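Long-range contacts in glucose-6-phosphate isomerase (Thermus thermophilus, PDB 1ZZG), which probably catalyses the reversible isomerisation of glucose 6-phosphate to fructose 6-phosphate, a step shared by glycolysis and gluconeogenesis: residues N121-S126 / V156-P161; K176-P181 / L191-L196. All coordinates share one frame; numbering follows the deposited sequence.

Contacts 1 and 2 follow one another along the chain, their centres about 7 Å apart, and build on one five-stranded parallel sheet. Contact 1 pairs strand 118-124 with strand 155-159; contact 2 joins the next strand, 176-179, an outermost one within this chain, to the start of helix 193-201. Strand 155-159 bridges the two: V157 sits between K176 and F178, with probable hydrogen bonds from F178 N to V157 O and from V157 N to K176 O. Helix 193-201 packs on the face that carries N121, V156 and T158, all touched by its L197, and the contact 1 end of the sheet approaches the predicted active-site residue K406.

Contact 1 of 2, residues N121-S126 / V156-P161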
loop_
_atom_site.group_PDB
_atom_site.type_symbol
_atom_site.label_atom_id
_atom_site.label_comp_id
_atom_site.label_asym_id
_atom_site.label_seq_id
_atom_site.Cartn_x
_atom_site.Cartn_y
_atom_site.Cartn_z
ATOM N N ASN A 121 1.934 -7.517 21.767
ATOM C CA ASN A 121 1.168 -6.344 22.177
ATOM C C ASN A 121 -0.218 -6.399 21.547
ATOM O O ASN A 121 -0.361 -6.191 20.338
ATOM C CB ASN A 121 1.904 -5.072 21.724
ATOM C CG ASN A 121 1.177 -3.786 22.104
ATOM O OD1 ASN A 121 1.441 -2.733 21.523
ATOM N ND2 ASN A 121 0.273 -3.861 23.084
ATOM N N ALA A 122 -1.230 -6.701 22.356
ATOM C CA ALA A 122 -2.604 -6.765 21.868
ATOM C C ALA A 122 -3.199 -5.367 21.975
ATOM O O ALA A 122 -3.369 -4.835 23.076
ATOM C CB ALA A 122 -3.410 -7.741 22.694
ATOM N N VAL A 123 -3.527 -4.783 20.827
ATOM C CA VAL A 123 -4.062 -3.431 20.780
ATOM C C VAL A 123 -5.472 -3.352 20.213
ATOM O O VAL A 123 -5.724 -3.786 19.086
ATOM C CB VAL A 123 -3.156 -2.520 19.924
ATOM C CG1 VAL A 123 -3.549 -1.060 20.132
ATOM C CG2 VAL A 123 -1.686 -2.755 20.280
ATOM N N SER A 124 -6.383 -2.786 21.000
ATOM C CA SER A 124 -7.778 -2.615 20.591
ATOM C C SER A 124 -8.463 -1.639 21.544
ATOM O O SER A 124 -8.434 -1.837 22.760
ATOM C CB SER A 124 -8.516 -3.955 20.622
ATOM O OG SER A 124 -9.893 -3.772 20.327
ATOM N N LYS A 125 -9.077 -0.589 21.002
ATOM C CA LYS A 125 -9.754 0.392 21.846
ATOM C C LYS A 125 -10.951 -0.235 22.559
ATOM O O LYS A 125 -11.056 -0.160 23.781
ATOM C CB LYS A 125 -10.225 1.596 21.020
ATOM C CG LYS A 125 -10.940 2.651 21.860
ATOM C CD LYS A 125 -11.415 3.832 21.018
ATOM C CE LYS A 125 -12.187 4.840 21.864
ATOM N NZ LYS A 125 -11.322 5.471 22.899
ATOM N N SER A 126 -11.841 -0.858 21.789
ATOM C CA SER A 126 -13.032 -1.502 22.348
ATOM C C SER A 126 -12.623 -2.774 23.077
ATOM O O SER A 126 -13.299 -3.218 24.010
ATOM C CB SER A 126 -14.007 -1.876 21.234
ATOM O OG SER A 126 -13.472 -2.933 20.454
ATOM N N VAL A 156 1.624 -7.715 26.525
ATOM C CA VAL A 156 1.272 -6.395 27.023
ATOM C C VAL A 156 0.023 -5.937 26.271
ATOM O O VAL A 156 -0.094 -6.143 25.061
ATOM C CB VAL A 156 2.439 -5.395 26.817
ATOM C CG1 VAL A 156 2.860 -5.368 25.359
ATOM C CG2 VAL A 156 2.033 -4.011 27.296
ATOM N N VAL A 157 -0.909 -5.320 26.988
ATOM C CA VAL A 157 -2.163 -4.878 26.384
ATOM C C VAL A 157 -2.334 -3.360 26.316
ATOM O O VAL A 157 -1.948 -2.637 27.232
ATOM C CB VAL A 157 -3.364 -5.480 27.161
ATOM C CG1 VAL A 157 -4.678 -5.038 26.550
ATOM C CG2 VAL A 157 -3.270 -6.993 27.155
ATOM N N THR A 158 -2.914 -2.889 25.215
ATOM C CA THR A 158 -3.183 -1.467 25.014
ATOM C C THR A 158 -4.667 -1.396 24.671
ATOM O O THR A 158 -5.080 -1.830 23.594
ATOM C CB THR A 158 -2.346 -0.899 23.848
ATOM O OG1 THR A 158 -0.951 -1.015 24.164
ATOM C CG2 THR A 158 -2.697 0.559 23.598
ATOM N N THR A 159 -5.469 -0.855 25.586
ATOM C CA THR A 159 -6.914 -0.791 25.385
ATOM C C THR A 159 -7.560 0.279 26.276
ATOM O O THR A 159 -6.872 0.945 27.052
ATOM C CB THR A 159 -7.541 -2.177 25.703
ATOM O OG1 THR A 159 -8.906 -2.216 25.273
ATOM C CG2 THR A 159 -7.479 -2.457 27.200
ATOM N N ASP A 160 -8.874 0.442 26.164
ATOM C CA ASP A 160 -9.588 1.423 26.987
ATOM C C ASP A 160 -9.196 1.209 28.450
ATOM O O ASP A 160 -8.972 0.081 28.881
ATOM C CB ASP A 160 -11.101 1.244 26.847
ATOM C CG ASP A 160 -11.885 2.328 27.566
ATOM O OD1 ASP A 160 -12.164 3.372 26.938
ATOM O OD2 ASP A 160 -12.206 2.143 28.765
ATOM N N PRO A 161 -9.114 2.291 29.236
ATOM C CA PRO A 161 -8.739 2.123 30.642
ATOM C C PRO A 161 -9.737 1.354 31.510
ATOM O O PRO A 161 -9.355 0.775 32.530
ATOM C CB PRO A 161 -8.547 3.561 31.117
ATOM C CG PRO A 161 -9.553 4.320 30.290
ATOM C CD PRO A 161 -9.374 3.709 28.919
HETATM O O HOH W 1 0.252 -0.220 21.953
HETATM O O HOH W 2 -10.565 3.916 24.825
#
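The carbonyl oxygen of V156 is gripped by two N-H donors from the neighbouring strand. A122 N approaches nearly along the C=O axis at 3.0 Å, whereas the amide ND2 of N121, also 3.0 Å from V156 O, comes from above the carbonyl plane. With CG anti to its backbone N (chi1 180°), N121 reaches over to strand 155-159, and ND2 spends its second hydrogen on T158 OG1, 3.3 Å away and nearly straight at 169°. A water joins N121 OD1 to that same hydroxyl, so both ends of the amide are held and its flip is settled. An alanine here lacks the whole carboxamide, and would probably leave V156 O with one donor fewer and T158 OG1 and the bridging water less firmly placed. Beyond this, T158 N donates to A122 O at 2.9 Å and S124 N to T158 O, while V123 CG1 lies alongside T158 CB. Farther along, the T159 hydroxyl donates to S124 O over a short 2.6 Å. This is the parallel pairing of a beta-alpha-beta unit, strands 118-124 and 155-159 linked by helix 130-147, in a SIS-type domain; S126, in the loop that follows, lies near K406, predicted to be catalytic.

Contact 2 of 2, residues K176-P181 / L191-L196; sequences KAFAIP and LSPVGL
Strand 176-179, an outermost strand of the parallel sheet within this chain, packs here against the N-terminal turn of helix 193-201, a strand-to-helix contact in a SIS-type alpha/beta domain. The segments meet mainly through apolar groups, and the tight part is centred on P193, the first residue of the helix. Its CB comes within 3.6 Å of F178 CB, the two side chains crossing obliquely. On the same proline ring, P193 CD presses to 3.3 Å from the carbonyl oxygen of A179, so the proline rests on both a side chain and a backbone oxygen of the strand. A second close patch lies farther along, where I180 and V194 also cross obliquely. I180 runs out extended, chi2 176°, and its terminal CD1 lies 3.6 Å from V194 CG2.

The other side is looser. P181 and A179 are partly exposed; P181 touches S192 through CD alone, 4.1 Å from S192 CB, and the methyl of A179 points away from the helix and touches P161. F178, by contrast, is buried: its side chain also meets V156 and T158 of the adjacent strand, E55 and V56 of helix 52-61 cover it further, and K176 NZ sits above one face of its ring, offset toward the rim.

The first turn of the helix is held by S192, whose backbone O accepts from both G195 N and L196 N. S192 is also the N-cap residue: its OG, bonded in addition to S189 O and set in the crowded place between backbone N and carbonyl carbon (chi1 74°), accepts from V194 N in a capping bond of 3.2 Å with an N-H...O angle of 159°.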
loop_
_atom_site.group_PDB
_atom_site.type_symbol
_atom_site.label_atom_id
_atom_site.label_comp_id
_atom_site.label_asym_id
_atom_site.label_seq_id
_atom_site.Cartn_x
_atom_site.Cartn_y
_atom_site.Cartn_z
ATOM N N LYS A 176 0.754 -6.237 31.974
ATOM C CA LYS A 176 1.049 -4.817 31.873
ATOM C C LYS A 176 0.023 -4.295 30.879
ATOM O O LYS A 176 -0.298 -4.963 29.893
ATOM C CB LYS A 176 2.449 -4.580 31.314
ATOM C CG LYS A 176 2.843 -3.110 31.264
ATOM C CD LYS A 176 2.983 -2.537 32.670
ATOM C CE LYS A 176 3.460 -1.092 32.647
ATOM N NZ LYS A 176 2.458 -0.207 32.003
ATOM N N ALA A 177 -0.506 -3.110 31.136
ATOM C CA ALA A 177 -1.499 -2.555 30.233
ATOM C C ALA A 177 -1.361 -1.050 30.108
ATOM O O ALA A 177 -1.061 -0.348 31.077
ATOM C CB ALA A 177 -2.900 -2.920 30.710
ATOM N N PHE A 178 -1.560 -0.568 28.891
ATOM C CA PHE A 178 -1.488 0.848 28.603
ATOM C C PHE A 178 -2.881 1.257 28.172
ATOM O O PHE A 178 -3.653 0.432 27.686
ATOM C CB PHE A 178 -0.461 1.106 27.502
ATOM C CG PHE A 178 0.961 1.018 27.977
ATOM C CD1 PHE A 178 1.541 2.075 28.670
ATOM C CD2 PHE A 178 1.719 -0.122 27.734
ATOM C CE1 PHE A 178 2.857 2.003 29.111
ATOM C CE2 PHE A 178 3.037 -0.209 28.168
ATOM C CZ PHE A 178 3.608 0.856 28.858
ATOM N N ALA A 179 -3.198 2.535 28.342
ATOM C CA ALA A 179 -4.525 3.019 28.025
ATOM C C ALA A 179 -4.702 3.876 26.785
ATOM O O ALA A 179 -3.879 4.733 26.470
ATOM C CB ALA A 179 -5.079 3.777 29.231
ATOM N N ILE A 180 -5.794 3.615 26.077
ATOM C CA ILE A 180 -6.170 4.424 24.935
ATOM C C ILE A 180 -7.252 5.271 25.605
ATOM O O ILE A 180 -8.267 4.740 26.072
ATOM C CB ILE A 180 -6.808 3.600 23.804
ATOM C CG1 ILE A 180 -5.763 2.676 23.179
ATOM C CG2 ILE A 180 -7.390 4.541 22.743
ATOM C CD1 ILE A 180 -6.332 1.747 22.107
ATOM N N PRO A 181 -7.033 6.592 25.701
ATOM C CA PRO A 181 -8.015 7.477 26.334
ATOM C C PRO A 181 -9.426 7.306 25.779
ATOM O O PRO A 181 -9.624 7.134 24.577
ATOM C CB PRO A 181 -7.456 8.871 26.059
ATOM C CG PRO A 181 -5.983 8.637 25.987
ATOM C CD PRO A 181 -5.885 7.360 25.191
ATOM N N LEU A 191 -0.797 8.891 18.490
ATOM C CA LEU A 191 0.098 9.458 19.483
ATOM C C LEU A 191 -0.209 9.041 20.923
ATOM O O LEU A 191 0.302 9.635 21.872
ATOM C CB LEU A 191 0.141 10.986 19.339
ATOM C CG LEU A 191 0.480 11.443 17.905
ATOM C CD1 LEU A 191 0.693 12.953 17.855
ATOM C CD2 LEU A 191 1.733 10.726 17.423
ATOM N N SER A 192 -1.049 8.025 21.080
ATOM C CA SER A 192 -1.352 7.490 22.404
ATOM C C SER A 192 -0.384 6.301 22.508
ATOM O O SER A 192 0.469 6.124 21.635
ATOM C CB SER A 192 -2.805 7.006 22.483
ATOM O OG SER A 192 -2.998 5.788 21.785
ATOM N N PRO A 193 -0.479 5.489 23.575
ATOM C CA PRO A 193 0.450 4.356 23.652
ATOM C C PRO A 193 0.370 3.434 22.425
ATOM O O PRO A 193 1.300 2.667 22.164
ATOM C CB PRO A 193 0.040 3.663 24.949
ATOM C CG PRO A 193 -0.385 4.828 25.811
ATOM C CD PRO A 193 -1.217 5.651 24.841
ATOM N N VAL A 194 -0.735 3.516 21.681
ATOM C CA VAL A 194 -0.919 2.708 20.472
ATOM C C VAL A 194 0.337 2.825 19.611
ATOM O O VAL A 194 0.861 1.830 19.120
ATOM C CB VAL A 194 -2.130 3.192 19.633
ATOM C CG1 VAL A 194 -2.129 2.512 18.265
ATOM C CG2 VAL A 194 -3.426 2.888 20.362
ATOM N N GLY A 195 0.813 4.054 19.435
ATOM C CA GLY A 195 2.013 4.270 18.647
ATOM C C GLY A 195 3.262 4.457 19.498
ATOM O O GLY A 195 4.355 4.068 19.093
ATOM N N LEU A 196 3.108 5.042 20.684
ATOM C CA LEU A 196 4.263 5.286 21.547
ATOM C C LEU A 196 4.968 4.020 22.021
ATOM O O LEU A 196 6.200 3.965 22.026
ATOM C CB LEU A 196 3.863 6.130 22.757
ATOM C CG LEU A 196 3.293 7.501 22.384
ATOM C CD1 LEU A 196 2.930 8.253 23.644
ATOM C CD2 LEU A 196 4.307 8.275 21.546
#